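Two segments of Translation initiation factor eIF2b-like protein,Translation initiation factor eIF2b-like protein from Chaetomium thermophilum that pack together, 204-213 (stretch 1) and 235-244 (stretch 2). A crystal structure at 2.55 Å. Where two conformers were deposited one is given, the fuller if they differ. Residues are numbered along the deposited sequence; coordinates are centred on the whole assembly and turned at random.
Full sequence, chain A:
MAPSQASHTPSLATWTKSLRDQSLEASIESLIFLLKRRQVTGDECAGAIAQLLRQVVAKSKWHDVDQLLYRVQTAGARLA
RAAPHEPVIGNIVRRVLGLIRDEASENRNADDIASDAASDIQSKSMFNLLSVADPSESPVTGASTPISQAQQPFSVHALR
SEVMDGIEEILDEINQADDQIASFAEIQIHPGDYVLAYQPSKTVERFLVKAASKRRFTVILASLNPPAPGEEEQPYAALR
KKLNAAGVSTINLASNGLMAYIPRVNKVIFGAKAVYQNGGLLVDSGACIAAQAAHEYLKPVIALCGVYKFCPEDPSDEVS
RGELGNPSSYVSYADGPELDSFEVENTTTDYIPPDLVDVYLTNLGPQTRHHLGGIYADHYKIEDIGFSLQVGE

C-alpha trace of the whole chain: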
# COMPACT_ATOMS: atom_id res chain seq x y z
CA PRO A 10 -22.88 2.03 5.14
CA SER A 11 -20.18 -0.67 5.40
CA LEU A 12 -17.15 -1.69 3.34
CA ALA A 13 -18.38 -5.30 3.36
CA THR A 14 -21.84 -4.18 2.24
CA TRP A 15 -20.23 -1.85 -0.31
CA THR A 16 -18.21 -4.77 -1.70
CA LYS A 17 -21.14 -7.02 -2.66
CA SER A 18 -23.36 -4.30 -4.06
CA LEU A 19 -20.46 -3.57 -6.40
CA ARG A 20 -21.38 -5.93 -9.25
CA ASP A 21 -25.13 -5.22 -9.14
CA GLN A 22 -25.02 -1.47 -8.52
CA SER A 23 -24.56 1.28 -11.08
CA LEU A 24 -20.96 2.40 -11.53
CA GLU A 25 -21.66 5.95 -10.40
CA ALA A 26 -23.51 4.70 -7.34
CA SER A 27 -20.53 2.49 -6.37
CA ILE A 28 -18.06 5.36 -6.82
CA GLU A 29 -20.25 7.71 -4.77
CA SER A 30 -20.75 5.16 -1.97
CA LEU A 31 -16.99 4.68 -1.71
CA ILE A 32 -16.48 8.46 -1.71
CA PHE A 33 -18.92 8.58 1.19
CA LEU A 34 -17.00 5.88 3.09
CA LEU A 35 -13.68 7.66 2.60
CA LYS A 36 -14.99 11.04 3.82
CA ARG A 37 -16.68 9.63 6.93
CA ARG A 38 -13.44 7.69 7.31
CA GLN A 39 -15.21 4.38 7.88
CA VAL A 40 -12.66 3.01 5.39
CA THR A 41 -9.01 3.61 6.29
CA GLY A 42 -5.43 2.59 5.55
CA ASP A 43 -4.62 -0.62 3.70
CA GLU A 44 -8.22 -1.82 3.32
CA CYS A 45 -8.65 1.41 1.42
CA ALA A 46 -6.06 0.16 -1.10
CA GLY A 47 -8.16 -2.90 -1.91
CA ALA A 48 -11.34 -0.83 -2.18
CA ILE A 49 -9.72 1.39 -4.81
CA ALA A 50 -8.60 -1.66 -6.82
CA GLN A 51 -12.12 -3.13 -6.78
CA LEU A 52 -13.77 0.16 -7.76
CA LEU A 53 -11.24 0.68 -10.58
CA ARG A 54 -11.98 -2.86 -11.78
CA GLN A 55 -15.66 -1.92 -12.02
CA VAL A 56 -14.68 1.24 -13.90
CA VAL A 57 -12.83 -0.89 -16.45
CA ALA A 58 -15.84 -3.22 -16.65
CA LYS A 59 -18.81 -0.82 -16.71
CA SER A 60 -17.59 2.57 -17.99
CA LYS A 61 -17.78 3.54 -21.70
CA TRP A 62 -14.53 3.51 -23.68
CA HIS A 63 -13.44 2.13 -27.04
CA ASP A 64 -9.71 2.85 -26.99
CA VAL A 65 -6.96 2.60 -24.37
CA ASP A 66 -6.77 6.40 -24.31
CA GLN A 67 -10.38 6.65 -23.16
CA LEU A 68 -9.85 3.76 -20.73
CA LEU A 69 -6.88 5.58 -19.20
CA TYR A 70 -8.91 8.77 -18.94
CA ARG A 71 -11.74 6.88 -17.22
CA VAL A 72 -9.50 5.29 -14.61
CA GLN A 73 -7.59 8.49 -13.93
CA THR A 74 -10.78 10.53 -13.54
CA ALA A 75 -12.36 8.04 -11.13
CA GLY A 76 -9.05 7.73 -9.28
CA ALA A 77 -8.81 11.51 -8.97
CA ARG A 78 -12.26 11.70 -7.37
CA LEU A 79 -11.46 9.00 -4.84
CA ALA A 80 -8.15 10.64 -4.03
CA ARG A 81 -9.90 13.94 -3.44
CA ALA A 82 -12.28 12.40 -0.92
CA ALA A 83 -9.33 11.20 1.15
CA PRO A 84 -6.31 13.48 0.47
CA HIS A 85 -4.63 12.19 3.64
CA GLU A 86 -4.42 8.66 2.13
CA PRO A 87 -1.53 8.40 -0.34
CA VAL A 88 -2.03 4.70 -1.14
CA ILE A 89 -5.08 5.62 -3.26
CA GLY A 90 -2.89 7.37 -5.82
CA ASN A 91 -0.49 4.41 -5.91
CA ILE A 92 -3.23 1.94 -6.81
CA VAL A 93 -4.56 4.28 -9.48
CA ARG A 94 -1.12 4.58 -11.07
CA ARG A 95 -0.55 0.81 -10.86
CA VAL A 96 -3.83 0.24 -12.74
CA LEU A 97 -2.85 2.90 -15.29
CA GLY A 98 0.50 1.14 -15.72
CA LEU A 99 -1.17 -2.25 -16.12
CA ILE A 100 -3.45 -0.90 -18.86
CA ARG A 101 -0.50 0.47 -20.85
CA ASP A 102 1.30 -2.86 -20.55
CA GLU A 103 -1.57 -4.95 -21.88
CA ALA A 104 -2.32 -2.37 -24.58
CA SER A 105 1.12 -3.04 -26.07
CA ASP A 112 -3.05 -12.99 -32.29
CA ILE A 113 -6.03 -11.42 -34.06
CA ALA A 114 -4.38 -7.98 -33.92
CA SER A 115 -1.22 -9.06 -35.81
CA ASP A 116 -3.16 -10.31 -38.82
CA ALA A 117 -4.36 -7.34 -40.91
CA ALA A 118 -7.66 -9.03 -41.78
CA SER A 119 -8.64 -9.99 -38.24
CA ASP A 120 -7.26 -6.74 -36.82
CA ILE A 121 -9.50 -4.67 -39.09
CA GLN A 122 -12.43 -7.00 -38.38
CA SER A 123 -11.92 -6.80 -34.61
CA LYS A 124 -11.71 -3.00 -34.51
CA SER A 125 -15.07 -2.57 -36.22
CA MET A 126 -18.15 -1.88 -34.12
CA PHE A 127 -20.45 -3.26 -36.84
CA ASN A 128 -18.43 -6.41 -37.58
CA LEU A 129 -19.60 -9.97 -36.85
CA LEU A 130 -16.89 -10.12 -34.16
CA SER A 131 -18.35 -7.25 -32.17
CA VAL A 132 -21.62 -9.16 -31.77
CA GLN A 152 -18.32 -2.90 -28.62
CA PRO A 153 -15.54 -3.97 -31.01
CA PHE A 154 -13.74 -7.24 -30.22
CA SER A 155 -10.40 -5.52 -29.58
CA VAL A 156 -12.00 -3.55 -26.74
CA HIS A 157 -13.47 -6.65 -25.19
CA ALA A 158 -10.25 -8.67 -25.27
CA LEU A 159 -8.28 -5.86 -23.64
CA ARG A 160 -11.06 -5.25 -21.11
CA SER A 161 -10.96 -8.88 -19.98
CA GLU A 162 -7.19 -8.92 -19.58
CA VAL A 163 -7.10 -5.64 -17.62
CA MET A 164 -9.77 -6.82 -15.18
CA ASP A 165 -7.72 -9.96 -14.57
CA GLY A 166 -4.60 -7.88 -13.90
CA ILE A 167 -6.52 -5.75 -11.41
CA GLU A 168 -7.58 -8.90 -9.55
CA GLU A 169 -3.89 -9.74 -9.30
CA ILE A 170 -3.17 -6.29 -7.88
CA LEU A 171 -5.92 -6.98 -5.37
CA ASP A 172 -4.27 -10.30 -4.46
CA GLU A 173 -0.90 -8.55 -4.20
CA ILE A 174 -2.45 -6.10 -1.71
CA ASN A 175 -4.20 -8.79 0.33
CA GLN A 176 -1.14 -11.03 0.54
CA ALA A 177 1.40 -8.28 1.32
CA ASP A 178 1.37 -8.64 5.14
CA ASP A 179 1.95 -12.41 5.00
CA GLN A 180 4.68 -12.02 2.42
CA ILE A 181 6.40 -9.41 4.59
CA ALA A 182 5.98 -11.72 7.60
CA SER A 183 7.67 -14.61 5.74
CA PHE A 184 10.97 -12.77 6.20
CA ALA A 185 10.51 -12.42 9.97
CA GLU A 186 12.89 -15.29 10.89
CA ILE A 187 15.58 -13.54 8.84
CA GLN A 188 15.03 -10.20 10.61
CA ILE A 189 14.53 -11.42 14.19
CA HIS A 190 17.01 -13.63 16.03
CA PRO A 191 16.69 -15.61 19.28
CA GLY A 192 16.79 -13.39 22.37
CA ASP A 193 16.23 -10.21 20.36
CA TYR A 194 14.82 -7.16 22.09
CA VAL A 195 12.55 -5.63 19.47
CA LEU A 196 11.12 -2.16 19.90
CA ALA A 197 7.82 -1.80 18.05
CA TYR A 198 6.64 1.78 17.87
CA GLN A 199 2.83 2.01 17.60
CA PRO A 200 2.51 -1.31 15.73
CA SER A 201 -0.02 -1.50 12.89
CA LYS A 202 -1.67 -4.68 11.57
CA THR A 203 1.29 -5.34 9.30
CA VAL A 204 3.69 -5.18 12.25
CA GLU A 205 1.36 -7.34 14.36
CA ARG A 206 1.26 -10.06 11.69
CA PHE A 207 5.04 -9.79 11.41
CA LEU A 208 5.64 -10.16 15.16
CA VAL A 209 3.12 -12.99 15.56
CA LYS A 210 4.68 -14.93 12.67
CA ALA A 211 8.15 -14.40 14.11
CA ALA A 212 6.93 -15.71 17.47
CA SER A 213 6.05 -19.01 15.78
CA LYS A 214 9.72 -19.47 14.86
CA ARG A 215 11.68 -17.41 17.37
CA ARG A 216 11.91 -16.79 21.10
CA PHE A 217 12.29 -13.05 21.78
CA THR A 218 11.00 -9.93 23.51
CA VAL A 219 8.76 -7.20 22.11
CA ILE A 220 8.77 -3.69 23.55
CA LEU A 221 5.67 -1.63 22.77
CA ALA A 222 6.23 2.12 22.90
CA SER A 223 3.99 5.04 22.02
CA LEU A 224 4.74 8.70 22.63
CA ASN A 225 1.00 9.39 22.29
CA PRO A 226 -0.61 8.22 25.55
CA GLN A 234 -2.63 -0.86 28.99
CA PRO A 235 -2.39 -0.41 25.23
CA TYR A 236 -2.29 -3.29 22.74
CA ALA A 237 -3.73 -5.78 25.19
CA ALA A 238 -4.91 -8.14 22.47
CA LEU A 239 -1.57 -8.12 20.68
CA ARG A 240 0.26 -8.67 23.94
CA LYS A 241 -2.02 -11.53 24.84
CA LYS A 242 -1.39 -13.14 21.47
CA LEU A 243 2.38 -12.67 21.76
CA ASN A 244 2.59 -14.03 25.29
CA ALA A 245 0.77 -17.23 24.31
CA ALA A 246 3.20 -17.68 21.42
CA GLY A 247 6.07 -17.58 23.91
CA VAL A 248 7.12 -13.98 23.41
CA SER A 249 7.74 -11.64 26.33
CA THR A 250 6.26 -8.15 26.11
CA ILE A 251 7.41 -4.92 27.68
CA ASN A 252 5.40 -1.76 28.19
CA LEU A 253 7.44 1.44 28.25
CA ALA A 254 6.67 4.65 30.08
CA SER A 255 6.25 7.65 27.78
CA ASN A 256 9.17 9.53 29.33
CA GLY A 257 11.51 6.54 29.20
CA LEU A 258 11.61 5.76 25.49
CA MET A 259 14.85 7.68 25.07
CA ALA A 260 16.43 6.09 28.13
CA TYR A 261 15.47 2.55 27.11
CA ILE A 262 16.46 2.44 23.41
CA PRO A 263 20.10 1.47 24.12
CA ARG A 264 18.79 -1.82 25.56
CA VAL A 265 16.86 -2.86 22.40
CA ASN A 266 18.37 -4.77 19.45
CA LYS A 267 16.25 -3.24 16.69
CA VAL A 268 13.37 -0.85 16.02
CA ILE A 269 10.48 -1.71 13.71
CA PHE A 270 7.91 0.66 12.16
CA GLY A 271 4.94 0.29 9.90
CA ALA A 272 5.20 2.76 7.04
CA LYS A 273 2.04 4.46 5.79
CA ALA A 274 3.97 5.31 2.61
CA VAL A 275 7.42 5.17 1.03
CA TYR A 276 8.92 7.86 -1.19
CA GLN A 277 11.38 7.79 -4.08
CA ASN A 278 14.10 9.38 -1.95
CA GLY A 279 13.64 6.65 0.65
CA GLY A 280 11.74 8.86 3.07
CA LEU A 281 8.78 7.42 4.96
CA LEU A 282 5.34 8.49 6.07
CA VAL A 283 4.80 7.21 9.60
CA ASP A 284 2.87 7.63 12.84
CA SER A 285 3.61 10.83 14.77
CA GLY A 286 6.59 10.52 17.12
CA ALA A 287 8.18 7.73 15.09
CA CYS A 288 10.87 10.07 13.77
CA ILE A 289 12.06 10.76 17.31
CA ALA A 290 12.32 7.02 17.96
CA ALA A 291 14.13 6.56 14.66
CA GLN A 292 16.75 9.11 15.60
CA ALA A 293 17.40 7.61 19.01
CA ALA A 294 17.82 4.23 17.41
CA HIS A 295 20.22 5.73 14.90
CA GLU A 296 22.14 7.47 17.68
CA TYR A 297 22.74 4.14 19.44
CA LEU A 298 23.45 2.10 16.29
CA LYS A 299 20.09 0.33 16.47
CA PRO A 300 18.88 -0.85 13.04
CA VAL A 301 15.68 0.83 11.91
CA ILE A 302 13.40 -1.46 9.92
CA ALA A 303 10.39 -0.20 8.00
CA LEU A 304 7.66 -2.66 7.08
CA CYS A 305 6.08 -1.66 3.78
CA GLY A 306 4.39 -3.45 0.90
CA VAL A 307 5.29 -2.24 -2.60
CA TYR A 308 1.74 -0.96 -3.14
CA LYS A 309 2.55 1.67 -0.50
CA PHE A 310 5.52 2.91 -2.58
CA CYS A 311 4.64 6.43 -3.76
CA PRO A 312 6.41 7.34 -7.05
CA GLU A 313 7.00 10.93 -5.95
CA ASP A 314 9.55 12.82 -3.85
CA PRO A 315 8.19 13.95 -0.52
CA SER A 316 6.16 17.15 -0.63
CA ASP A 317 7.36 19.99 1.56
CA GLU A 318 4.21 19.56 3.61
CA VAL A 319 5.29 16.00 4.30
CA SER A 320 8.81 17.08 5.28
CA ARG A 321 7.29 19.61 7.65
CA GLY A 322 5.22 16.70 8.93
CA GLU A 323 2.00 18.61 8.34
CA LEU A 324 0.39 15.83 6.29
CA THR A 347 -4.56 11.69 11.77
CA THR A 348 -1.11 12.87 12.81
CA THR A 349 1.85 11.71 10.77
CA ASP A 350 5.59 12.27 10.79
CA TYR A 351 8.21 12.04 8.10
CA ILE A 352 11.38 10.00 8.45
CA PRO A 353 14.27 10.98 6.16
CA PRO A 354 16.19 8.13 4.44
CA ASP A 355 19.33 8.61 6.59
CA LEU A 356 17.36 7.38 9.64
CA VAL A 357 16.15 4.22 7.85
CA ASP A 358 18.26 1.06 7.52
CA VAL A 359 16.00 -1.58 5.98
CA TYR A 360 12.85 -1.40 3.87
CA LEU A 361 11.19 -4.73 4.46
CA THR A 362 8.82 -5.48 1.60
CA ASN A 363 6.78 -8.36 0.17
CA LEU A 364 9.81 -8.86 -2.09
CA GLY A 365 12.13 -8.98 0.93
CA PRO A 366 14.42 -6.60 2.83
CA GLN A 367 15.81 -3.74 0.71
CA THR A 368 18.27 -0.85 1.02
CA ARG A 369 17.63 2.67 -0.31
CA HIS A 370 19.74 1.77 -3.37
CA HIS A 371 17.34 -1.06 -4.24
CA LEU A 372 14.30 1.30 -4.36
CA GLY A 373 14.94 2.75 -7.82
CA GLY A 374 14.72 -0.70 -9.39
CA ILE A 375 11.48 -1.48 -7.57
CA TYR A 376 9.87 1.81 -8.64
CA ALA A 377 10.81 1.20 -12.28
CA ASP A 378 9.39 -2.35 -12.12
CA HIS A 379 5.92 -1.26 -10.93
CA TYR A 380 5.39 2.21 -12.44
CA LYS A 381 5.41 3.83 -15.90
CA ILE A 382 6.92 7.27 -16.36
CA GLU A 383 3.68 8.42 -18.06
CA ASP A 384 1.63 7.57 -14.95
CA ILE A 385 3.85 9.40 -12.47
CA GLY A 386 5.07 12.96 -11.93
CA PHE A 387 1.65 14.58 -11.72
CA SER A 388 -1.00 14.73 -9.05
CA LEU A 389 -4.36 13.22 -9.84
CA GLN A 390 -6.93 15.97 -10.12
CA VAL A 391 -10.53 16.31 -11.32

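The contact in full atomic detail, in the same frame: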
# COMPACT_ATOMS: atom_id res chain seq x y z
N VAL A 204 2.68 -4.88 11.24
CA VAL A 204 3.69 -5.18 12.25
C VAL A 204 3.21 -6.32 13.17
O VAL A 204 3.98 -7.21 13.53
CB VAL A 204 4.02 -3.94 13.11
CG1 VAL A 204 5.05 -4.29 14.18
CG2 VAL A 204 4.53 -2.81 12.23
N GLU A 205 1.93 -6.30 13.51
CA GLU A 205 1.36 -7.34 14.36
C GLU A 205 1.50 -8.71 13.69
O GLU A 205 1.92 -9.67 14.33
CB GLU A 205 -0.10 -7.04 14.68
CG GLU A 205 -0.32 -5.81 15.56
CD GLU A 205 -1.78 -5.59 15.95
OE1 GLU A 205 -2.59 -6.53 15.78
OE2 GLU A 205 -2.12 -4.48 16.40
N ARG A 206 1.17 -8.79 12.41
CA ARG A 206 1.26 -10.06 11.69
C ARG A 206 2.71 -10.50 11.58
O ARG A 206 3.01 -11.70 11.61
CB ARG A 206 0.61 -9.95 10.31
CG ARG A 206 -0.90 -9.69 10.36
CD ARG A 206 -1.57 -10.05 9.04
NE ARG A 206 -3.00 -9.74 9.04
CZ ARG A 206 -3.56 -8.75 8.35
NH1 ARG A 206 -4.87 -8.55 8.42
NH2 ARG A 206 -2.81 -7.96 7.60
N PHE A 207 3.62 -9.53 11.46
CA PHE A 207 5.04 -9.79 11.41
C PHE A 207 5.56 -10.36 12.74
O PHE A 207 6.28 -11.36 12.76
CB PHE A 207 5.76 -8.50 11.04
CG PHE A 207 7.25 -8.63 10.91
CD1 PHE A 207 7.82 -9.02 9.71
CD2 PHE A 207 8.09 -8.32 11.97
CE1 PHE A 207 9.19 -9.12 9.57
CE2 PHE A 207 9.46 -8.41 11.84
CZ PHE A 207 10.02 -8.82 10.64
N LEU A 208 5.19 -9.72 13.84
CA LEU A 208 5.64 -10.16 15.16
C LEU A 208 5.07 -11.53 15.53
O LEU A 208 5.79 -12.39 16.05
CB LEU A 208 5.26 -9.14 16.22
CG LEU A 208 5.96 -7.79 16.10
CD1 LEU A 208 5.41 -6.81 17.12
CD2 LEU A 208 7.48 -7.95 16.23
N VAL A 209 3.79 -11.73 15.26
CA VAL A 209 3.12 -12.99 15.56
C VAL A 209 3.73 -14.15 14.77
O VAL A 209 3.91 -15.25 15.32
CB VAL A 209 1.59 -12.89 15.27
CG1 VAL A 209 0.94 -14.26 15.14
CG2 VAL A 209 0.92 -12.06 16.36
N LYS A 210 4.06 -13.91 13.51
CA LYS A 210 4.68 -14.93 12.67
C LYS A 210 6.07 -15.26 13.22
O LYS A 210 6.45 -16.43 13.31
CB LYS A 210 4.78 -14.44 11.22
CG LYS A 210 4.82 -15.55 10.16
CD LYS A 210 6.10 -16.36 10.14
CE LYS A 210 6.05 -17.36 9.00
NZ LYS A 210 4.84 -18.22 9.05
N ALA A 211 6.81 -14.22 13.59
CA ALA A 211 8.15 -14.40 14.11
C ALA A 211 8.12 -15.23 15.39
O ALA A 211 8.98 -16.09 15.61
CB ALA A 211 8.79 -13.03 14.37
N ALA A 212 7.10 -15.00 16.21
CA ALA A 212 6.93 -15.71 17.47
C ALA A 212 6.80 -17.21 17.25
O ALA A 212 7.18 -18.01 18.11
CB ALA A 212 5.72 -15.18 18.21
N SER A 213 6.22 -17.60 16.11
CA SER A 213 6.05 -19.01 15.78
C SER A 213 7.40 -19.68 15.53
O SER A 213 7.51 -20.89 15.60
CB SER A 213 5.16 -19.20 14.55
OG SER A 213 5.83 -18.83 13.35
N PRO A 235 -2.08 -0.28 26.66
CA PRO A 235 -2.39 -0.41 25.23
C PRO A 235 -1.98 -1.75 24.61
O PRO A 235 -1.10 -2.42 25.13
CB PRO A 235 -1.62 0.73 24.59
CG PRO A 235 -0.39 0.81 25.39
CD PRO A 235 -0.88 0.66 26.79
N TYR A 236 -2.60 -2.08 23.48
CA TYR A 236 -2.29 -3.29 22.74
C TYR A 236 -2.44 -4.56 23.55
O TYR A 236 -1.62 -5.47 23.45
CB TYR A 236 -0.88 -3.21 22.16
CG TYR A 236 -0.67 -2.04 21.25
CD1 TYR A 236 -1.12 -2.07 19.94
CD2 TYR A 236 -0.04 -0.89 21.70
CE1 TYR A 236 -0.94 -1.00 19.10
CE2 TYR A 236 0.14 0.19 20.87
CZ TYR A 236 -0.31 0.12 19.57
OH TYR A 236 -0.13 1.19 18.73
N ALA A 237 -3.49 -4.62 24.35
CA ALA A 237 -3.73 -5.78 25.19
C ALA A 237 -3.93 -7.05 24.37
O ALA A 237 -3.43 -8.10 24.74
CB ALA A 237 -4.92 -5.54 26.10
N ALA A 238 -4.68 -6.96 23.28
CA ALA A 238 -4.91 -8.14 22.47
C ALA A 238 -3.62 -8.66 21.85
O ALA A 238 -3.36 -9.86 21.86
CB ALA A 238 -5.93 -7.84 21.39
N LEU A 239 -2.82 -7.75 21.32
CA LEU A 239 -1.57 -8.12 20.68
C LEU A 239 -0.64 -8.75 21.70
O LEU A 239 -0.01 -9.76 21.42
CB LEU A 239 -0.90 -6.88 20.11
CG LEU A 239 0.47 -7.03 19.45
CD1 LEU A 239 0.35 -7.93 18.24
CD2 LEU A 239 1.05 -5.69 19.05
N ARG A 240 -0.58 -8.16 22.88
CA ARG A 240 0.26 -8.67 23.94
C ARG A 240 -0.18 -10.05 24.36
O ARG A 240 0.63 -10.92 24.60
CB ARG A 240 0.29 -7.71 25.13
CG ARG A 240 1.15 -6.49 24.88
CD ARG A 240 1.31 -5.63 26.12
NE ARG A 240 0.13 -4.83 26.39
CZ ARG A 240 -0.68 -5.02 27.43
NH1 ARG A 240 -0.44 -5.98 28.30
NH2 ARG A 240 -1.74 -4.23 27.59
N LYS A 241 -1.49 -10.24 24.44
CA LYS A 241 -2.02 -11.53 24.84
C LYS A 241 -1.64 -12.58 23.81
O LYS A 241 -1.28 -13.69 24.15
CB LYS A 241 -3.54 -11.45 24.99
CG LYS A 241 -4.17 -12.71 25.54
CD LYS A 241 -5.66 -12.52 25.79
CE LYS A 241 -6.28 -13.75 26.41
NZ LYS A 241 -7.67 -13.48 26.88
N LYS A 242 -1.74 -12.21 22.54
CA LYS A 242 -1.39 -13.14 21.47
C LYS A 242 0.10 -13.48 21.49
O LYS A 242 0.48 -14.63 21.29
CB LYS A 242 -1.82 -12.59 20.12
CG LYS A 242 -1.98 -13.67 19.06
CD LYS A 242 -2.63 -13.11 17.81
CE LYS A 242 -2.76 -14.18 16.74
NZ LYS A 242 -3.17 -13.61 15.43
N LEU A 243 0.94 -12.48 21.72
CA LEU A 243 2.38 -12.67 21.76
C LEU A 243 2.85 -13.53 22.93
O LEU A 243 3.72 -14.37 22.78
CB LEU A 243 3.11 -11.33 21.79
CG LEU A 243 3.12 -10.52 20.49
CD1 LEU A 243 3.80 -9.19 20.71
CD2 LEU A 243 3.80 -11.30 19.39
N ASN A 244 2.25 -13.29 24.09
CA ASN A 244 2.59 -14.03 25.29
C ASN A 244 2.28 -15.52 25.15
O ASN A 244 3.05 -16.36 25.60
CB ASN A 244 1.85 -13.46 26.51
CG ASN A 244 2.30 -12.05 26.86
OD1 ASN A 244 3.41 -11.63 26.52
ND2 ASN A 244 1.43 -11.31 27.54

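Residues 204-213 lie wholly within a helix that begins earlier in the chain and continues beyond it. In the second stretch the helix runs from A237 onward, with Y236 at the N-cap position. The two helices run nearly parallel, their N-to-C directions differing by 15°, and their axes approach to 10.0 Å. The register repeats after four residues on each side: the CA atoms of E205 and L239 are 7.0 Å apart, and those of V209 and L243 are 6.3 Å apart. A four-residue step in both helices keeps the two pairs in register at this 15° angle.

Within each helix, i to i-4 backbone hydrogen bonds are found. V209 N donates to E205 O at 2.9 Å, and L243 N donates to L239 O at 2.9 Å, so the residues in register are also linked along their own helices. Before the second helix, Y236 has phi/psi of 57/42, a left-handed conformation, whereas the residues from A237 on have helical values. The R240 side chain folds back over this start: R240 NE and R240 NH2 donate to P235 O at 3.0 and 3.1 Å, with N-H...acceptor angles of 155° and 143°.

No hydrogen bond crosses between the stretches. The contact, which buries 357 Å² counting both sides, rests on side-chain packing. L243 covers the most partners. Its CA-to-CB bond points sideways, but with chi1 m and chi2 t the end of the side chain comes nearer to the first helix. There L243 CD2 lies 4.1 Å from L208 CB, 4.2 Å from V209 CG2 and 4.5 Å from A212 CB. L243 CD2 also sits 4.0 Å from L208 O, so this methyl rests against the helix backbone as well as its side chains.

One turn earlier, the CA-to-CB bond of L239 points toward the first helix, and the side chain has chi1 t and chi2 p. The closest approach of the whole contact is here, 3.5 Å between L239 CD1 and E205 CG. The apolar part of the glutamate thus packs on the leucine, while its carboxylate extends past it; E205 OE2 lies 4.4 Å from Y236 CD1, at the edge of the ring and near its plane.

V209 also meets K242, whose CA-to-CB bond points toward the first helix. V209 CG2 is 4.0 Å from K242 CD, a contact with the methylene chain. The lysine's four chi angles are all t, and the extended chain runs alongside V209, with K242 NZ 4.2 Å from V209 CG1.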